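Side-chain contacts in light Chain (Clostridium botulinum, PDB 6BVD), which acts as the zinc-dependent protease of a mosaic botulinum neurotoxin, probably cleaving a SNARE protein of the neuronal vesicle-fusion machinery: residues Gln107-Glu112 with His228-Val233; Ile22-Pro27 with Asn154-Gly159. One frame throughout, in Å; residues are numbered along the deposited sequence.

Contact 1 (Gln107-Glu112 with His228-Val233). With ACT (acetate ion), chain F.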
# COMPACT_ATOMS: atom_id res chain seq x y z
N GLN A 107 -7.36 7.85 9.59
CA GLN A 107 -8.12 8.55 8.55
C GLN A 107 -8.82 9.76 9.15
O GLN A 107 -8.84 10.85 8.56
CB GLN A 107 -9.14 7.60 7.90
CG GLN A 107 -8.50 6.54 7.03
CD GLN A 107 -9.46 5.40 6.67
OE1 GLN A 107 -10.65 5.44 6.98
NE2 GLN A 107 -8.93 4.38 6.03
N ILE A 108 -9.36 9.58 10.35
CA ILE A 108 -10.07 10.64 11.04
C ILE A 108 -9.06 11.76 11.40
O ILE A 108 -9.36 12.96 11.24
CB ILE A 108 -10.78 10.11 12.33
CG1 ILE A 108 -11.76 8.98 12.02
CG2 ILE A 108 -11.55 11.23 12.99
CD1 ILE A 108 -12.89 9.38 11.15
N LEU A 109 -7.87 11.39 11.87
CA LEU A 109 -6.81 12.40 12.13
C LEU A 109 -6.47 13.25 10.87
O LEU A 109 -6.43 14.49 10.92
CB LEU A 109 -5.54 11.72 12.61
CG LEU A 109 -4.32 12.64 12.77
CD1 LEU A 109 -4.60 13.75 13.79
CD2 LEU A 109 -3.15 11.80 13.25
N LEU A 110 -6.27 12.58 9.74
CA LEU A 110 -5.92 13.32 8.51
C LEU A 110 -7.06 14.23 8.01
O LEU A 110 -6.77 15.34 7.49
CB LEU A 110 -5.49 12.37 7.42
CG LEU A 110 -4.16 11.64 7.68
CD1 LEU A 110 -3.73 10.81 6.43
CD2 LEU A 110 -3.06 12.61 8.08
N GLU A 111 -8.32 13.79 8.18
CA GLU A 111 -9.50 14.64 7.85
C GLU A 111 -9.55 15.92 8.71
O GLU A 111 -9.90 17.01 8.23
CB GLU A 111 -10.82 13.86 8.03
CG GLU A 111 -11.07 12.77 6.99
CD GLU A 111 -12.09 11.71 7.43
OE1 GLU A 111 -12.83 11.93 8.41
OE2 GLU A 111 -12.14 10.64 6.78
N GLU A 112 -9.17 15.80 9.99
CA GLU A 112 -9.06 16.98 10.83
C GLU A 112 -7.97 17.91 10.36
O GLU A 112 -8.17 19.12 10.33
CB GLU A 112 -8.78 16.59 12.30
CG GLU A 112 -9.97 15.99 12.99
CD GLU A 112 -10.98 17.04 13.36
OE1 GLU A 112 -10.61 18.22 13.43
OE2 GLU A 112 -12.15 16.71 13.57
N HIS A 228 2.28 11.70 16.14
CA HIS A 228 2.54 12.47 17.35
C HIS A 228 2.72 13.96 16.97
O HIS A 228 2.10 14.80 17.57
CB HIS A 228 3.79 11.92 18.03
CG HIS A 228 4.16 12.64 19.28
ND1 HIS A 228 3.81 12.20 20.54
CD2 HIS A 228 4.80 13.82 19.45
CE1 HIS A 228 4.27 13.06 21.44
NE2 HIS A 228 4.87 14.05 20.81
N GLU A 229 3.51 14.26 15.93
CA GLU A 229 3.67 15.66 15.50
C GLU A 229 2.35 16.23 14.92
O GLU A 229 2.01 17.38 15.14
CB GLU A 229 4.81 15.78 14.46
CG GLU A 229 6.17 15.47 15.05
CD GLU A 229 6.43 16.19 16.40
OE1 GLU A 229 6.41 17.45 16.44
OE2 GLU A 229 6.70 15.52 17.43
N LEU A 230 1.58 15.41 14.21
CA LEU A 230 0.29 15.86 13.68
C LEU A 230 -0.71 16.20 14.78
O LEU A 230 -1.58 17.04 14.61
CB LEU A 230 -0.32 14.82 12.74
CG LEU A 230 0.35 14.71 11.37
CD1 LEU A 230 -0.31 13.66 10.51
CD2 LEU A 230 0.32 16.11 10.68
N ILE A 231 -0.57 15.57 15.95
CA ILE A 231 -1.44 15.93 17.05
C ILE A 231 -1.14 17.37 17.55
O ILE A 231 -2.07 18.12 17.84
CB ILE A 231 -1.31 14.90 18.18
CG1 ILE A 231 -1.87 13.57 17.69
CG2 ILE A 231 -2.00 15.41 19.42
CD1 ILE A 231 -1.51 12.37 18.62
N HIS A 232 0.15 17.72 17.65
CA HIS A 232 0.56 19.10 17.96
C HIS A 232 0.03 20.10 16.90
O HIS A 232 -0.35 21.21 17.25
CB HIS A 232 2.09 19.22 18.01
CG HIS A 232 2.75 18.57 19.20
ND1 HIS A 232 2.35 18.77 20.50
CD2 HIS A 232 3.84 17.76 19.27
CE1 HIS A 232 3.14 18.10 21.32
NE2 HIS A 232 4.05 17.48 20.59
N VAL A 233 0.10 19.74 15.62
CA VAL A 233 -0.43 20.59 14.53
C VAL A 233 -1.90 20.85 14.78
O VAL A 233 -2.38 21.96 14.77
CB VAL A 233 -0.25 19.89 13.17
CG1 VAL A 233 -1.03 20.61 11.98
CG2 VAL A 233 1.18 19.68 12.87
C ACT F . 0.64 21.47 21.98
O ACT F . -0.22 22.24 22.48
OXT ACT F . 0.28 20.40 21.46
CH3 ACT F . 2.10 21.85 22.02
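Leu230, at the centre of the zinc-binding helix 222-237, packs against Leu109 and Leu110 of helix 104-115 in the buried interior of the protease. The backbones are nearest at Leu109 and Leu230, whose CA atoms are 8.0 Å apart, and both of these residues direct CB at the opposite helix. With CG anti to the backbone N (chi1 174°), Leu109 brings CD2 to 4.2 Å from Leu230 CB, near the root of that side chain. Further out, Leu110 CD2 lies 3.8 Å from Leu230 CD1. CB of Leu110 does not point at the zinc helix, so the meeting depends on its CD2 branch, which is turned aside from the extended chain ending in CD1. Leu230 is thus touched at two levels, and the contact is wholly apolar.

Leu230 belongs to an HExxH sequence, His228 to His232, which supplies two of the protein ligands of the zinc ion; Glu266 is the third. CB of His228 points away from helix 104-115, so the metal and the leucine packing lie on different sides of one helix. The His232 ring is fixed by more than the metal: ND1 donates a nearly straight hydrogen bond (174°) to OXT of an acetate ion, 2.8 Å away, with the acceptor in the ring plane at its edge. The acetate, probably from the crystallisation liquor, is also bonded to His235 ND1 and Ile242 N. Glu229 OE1 is hydrogen-bonded to Thr169 OG1, whereas Glu112, one turn beyond Leu109, forms a salt bridge with Lys347 and a hydrogen bond with Tyr238 OH.

Contact 2 (Ile22-Pro27 with Asn154-Gly159)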
# COMPACT_ATOMS: atom_id res chain seq x y z
N ILE A 22 4.15 23.12 -6.87
CA ILE A 22 4.34 24.56 -7.15
C ILE A 22 5.53 25.07 -6.35
O ILE A 22 6.05 24.38 -5.49
CB ILE A 22 3.12 25.42 -6.78
CG1 ILE A 22 2.86 25.32 -5.28
CG2 ILE A 22 1.87 25.01 -7.54
CD1 ILE A 22 1.58 25.95 -4.88
N TYR A 23 6.01 26.27 -6.68
CA TYR A 23 7.00 26.93 -5.82
C TYR A 23 6.32 27.76 -4.74
O TYR A 23 5.39 28.51 -5.03
CB TYR A 23 7.95 27.79 -6.64
CG TYR A 23 9.10 26.97 -7.19
CD1 TYR A 23 10.36 26.98 -6.58
CD2 TYR A 23 8.92 26.15 -8.30
CE1 TYR A 23 11.40 26.20 -7.08
CE2 TYR A 23 9.95 25.38 -8.80
CZ TYR A 23 11.18 25.41 -8.19
OH TYR A 23 12.18 24.64 -8.71
N ILE A 24 6.76 27.64 -3.49
CA ILE A 24 6.08 28.47 -2.52
C ILE A 24 7.06 29.34 -1.74
O ILE A 24 8.21 28.97 -1.53
CB ILE A 24 5.23 27.65 -1.53
CG1 ILE A 24 6.09 26.99 -0.48
CG2 ILE A 24 4.41 26.62 -2.24
CD1 ILE A 24 5.28 26.05 0.43
N ARG A 25 6.60 30.50 -1.34
CA ARG A 25 7.39 31.44 -0.51
C ARG A 25 6.93 31.24 0.91
O ARG A 25 5.88 31.73 1.28
CB ARG A 25 7.16 32.89 -0.95
CG ARG A 25 8.14 33.88 -0.27
CD ARG A 25 7.85 35.36 -0.70
NE ARG A 25 6.58 35.85 -0.14
CZ ARG A 25 6.16 37.10 -0.24
NH1 ARG A 25 6.93 37.98 -0.86
NH2 ARG A 25 5.01 37.48 0.29
N PRO A 26 7.70 30.48 1.72
CA PRO A 26 7.10 30.09 3.00
C PRO A 26 7.14 31.23 4.04
O PRO A 26 7.81 32.24 3.83
CB PRO A 26 7.92 28.83 3.42
CG PRO A 26 9.10 28.79 2.59
CD PRO A 26 8.98 29.79 1.45
N PRO A 27 6.36 31.10 5.13
CA PRO A 27 6.32 32.17 6.13
C PRO A 27 7.74 32.51 6.62
O PRO A 27 8.56 31.59 6.77
CB PRO A 27 5.44 31.60 7.26
CG PRO A 27 5.25 30.18 6.94
CD PRO A 27 5.46 29.99 5.48
N ASN A 154 -2.80 24.67 5.67
CA ASN A 154 -2.78 24.47 7.13
C ASN A 154 -1.40 24.08 7.66
O ASN A 154 -1.08 24.33 8.82
CB ASN A 154 -3.82 23.36 7.53
CG ASN A 154 -5.27 23.76 7.24
OD1 ASN A 154 -5.61 24.95 7.00
ND2 ASN A 154 -6.17 22.76 7.27
N LEU A 155 -0.58 23.45 6.83
CA LEU A 155 0.63 22.82 7.33
C LEU A 155 1.73 22.72 6.27
O LEU A 155 1.48 22.33 5.14
CB LEU A 155 0.31 21.38 7.87
CG LEU A 155 1.53 20.52 8.22
CD1 LEU A 155 2.39 21.09 9.34
CD2 LEU A 155 1.03 19.07 8.62
N ILE A 156 2.95 23.05 6.66
CA ILE A 156 4.11 22.87 5.82
C ILE A 156 5.14 22.04 6.58
O ILE A 156 5.57 22.43 7.68
CB ILE A 156 4.73 24.23 5.42
CG1 ILE A 156 3.68 25.08 4.68
CG2 ILE A 156 6.01 24.00 4.60
CD1 ILE A 156 4.14 26.49 4.40
N ILE A 157 5.53 20.92 5.99
CA ILE A 157 6.49 19.99 6.58
C ILE A 157 7.82 20.13 5.91
O ILE A 157 7.87 20.08 4.69
CB ILE A 157 6.04 18.50 6.46
CG1 ILE A 157 4.64 18.29 7.08
CG2 ILE A 157 7.13 17.58 7.14
CD1 ILE A 157 4.01 16.83 6.80
N TRP A 158 8.87 20.36 6.69
CA TRP A 158 10.26 20.38 6.24
C TRP A 158 11.05 19.16 6.74
O TRP A 158 10.66 18.53 7.72
CB TRP A 158 11.00 21.61 6.78
CG TRP A 158 10.45 22.92 6.43
CD1 TRP A 158 9.32 23.49 6.91
CD2 TRP A 158 11.07 23.89 5.56
NE1 TRP A 158 9.17 24.75 6.36
CE2 TRP A 158 10.23 25.01 5.54
CE3 TRP A 158 12.23 23.90 4.81
CZ2 TRP A 158 10.54 26.17 4.80
CZ3 TRP A 158 12.53 25.03 4.04
CH2 TRP A 158 11.67 26.14 4.03
N GLY A 159 12.20 18.92 6.13
CA GLY A 159 13.19 17.99 6.66
C GLY A 159 13.79 18.52 7.95
O GLY A 159 13.43 19.59 8.39
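Ile24 and Ile156 reach toward each other tip to tip, their CD1 methyls 4.2 Å apart. The same methyl of Ile156 also approaches the ring of Pro27, with 3.9 Å between Ile156 CD1 and Pro27 CD. Ile156 therefore ends between two partners, and its extended chain (chi2 173°) carries CD1 that far. Beside this group Pro26 and Trp158 cross at about a right angle: Pro26 CG is 3.7 Å from CZ2 and 4.0 Å from CH2 of Trp158, so the proline meets the CZ2-CH2 side of the indole obliquely.

Both strands belong to one mixed sheet, but 21-24 and 155-158 are separated in it by strands 36-40 and 45-48. That their side chains still meet is consistent with a strongly curved sheet; the chain beyond Ile24 also draws closer, with Pro26 CA 8.3 Å from Ile156 CA. Ile48 of strand 45-48 touches both Ile24 and Trp158 and so links the two strands' side chains. The indole is further held by edge-to-face packing with Phe36 and Tyr52, and Phe36 also touches Pro26.

In the fold
Strand 155-158 joins the two contacts, whose centres are 17 Å apart. While Ile156 and Trp158 face the 22-27 segment in contact 2, Leu155 packs against the zinc helix of contact 1: its CD2 is 3.7 Å from Leu230 CD2, and its CD1 is 4.0 Å from Val233 CG2. Leu230 thus lies against both helix 104-115 and the mixed sheet. The Leu230 side chain is about 11 Å from the zinc ion. Contact 2 lies further from the metal, on the far side of strand 155-158. Along the chain the four segments alternate, so the two contacts are interlaced within one protease fold.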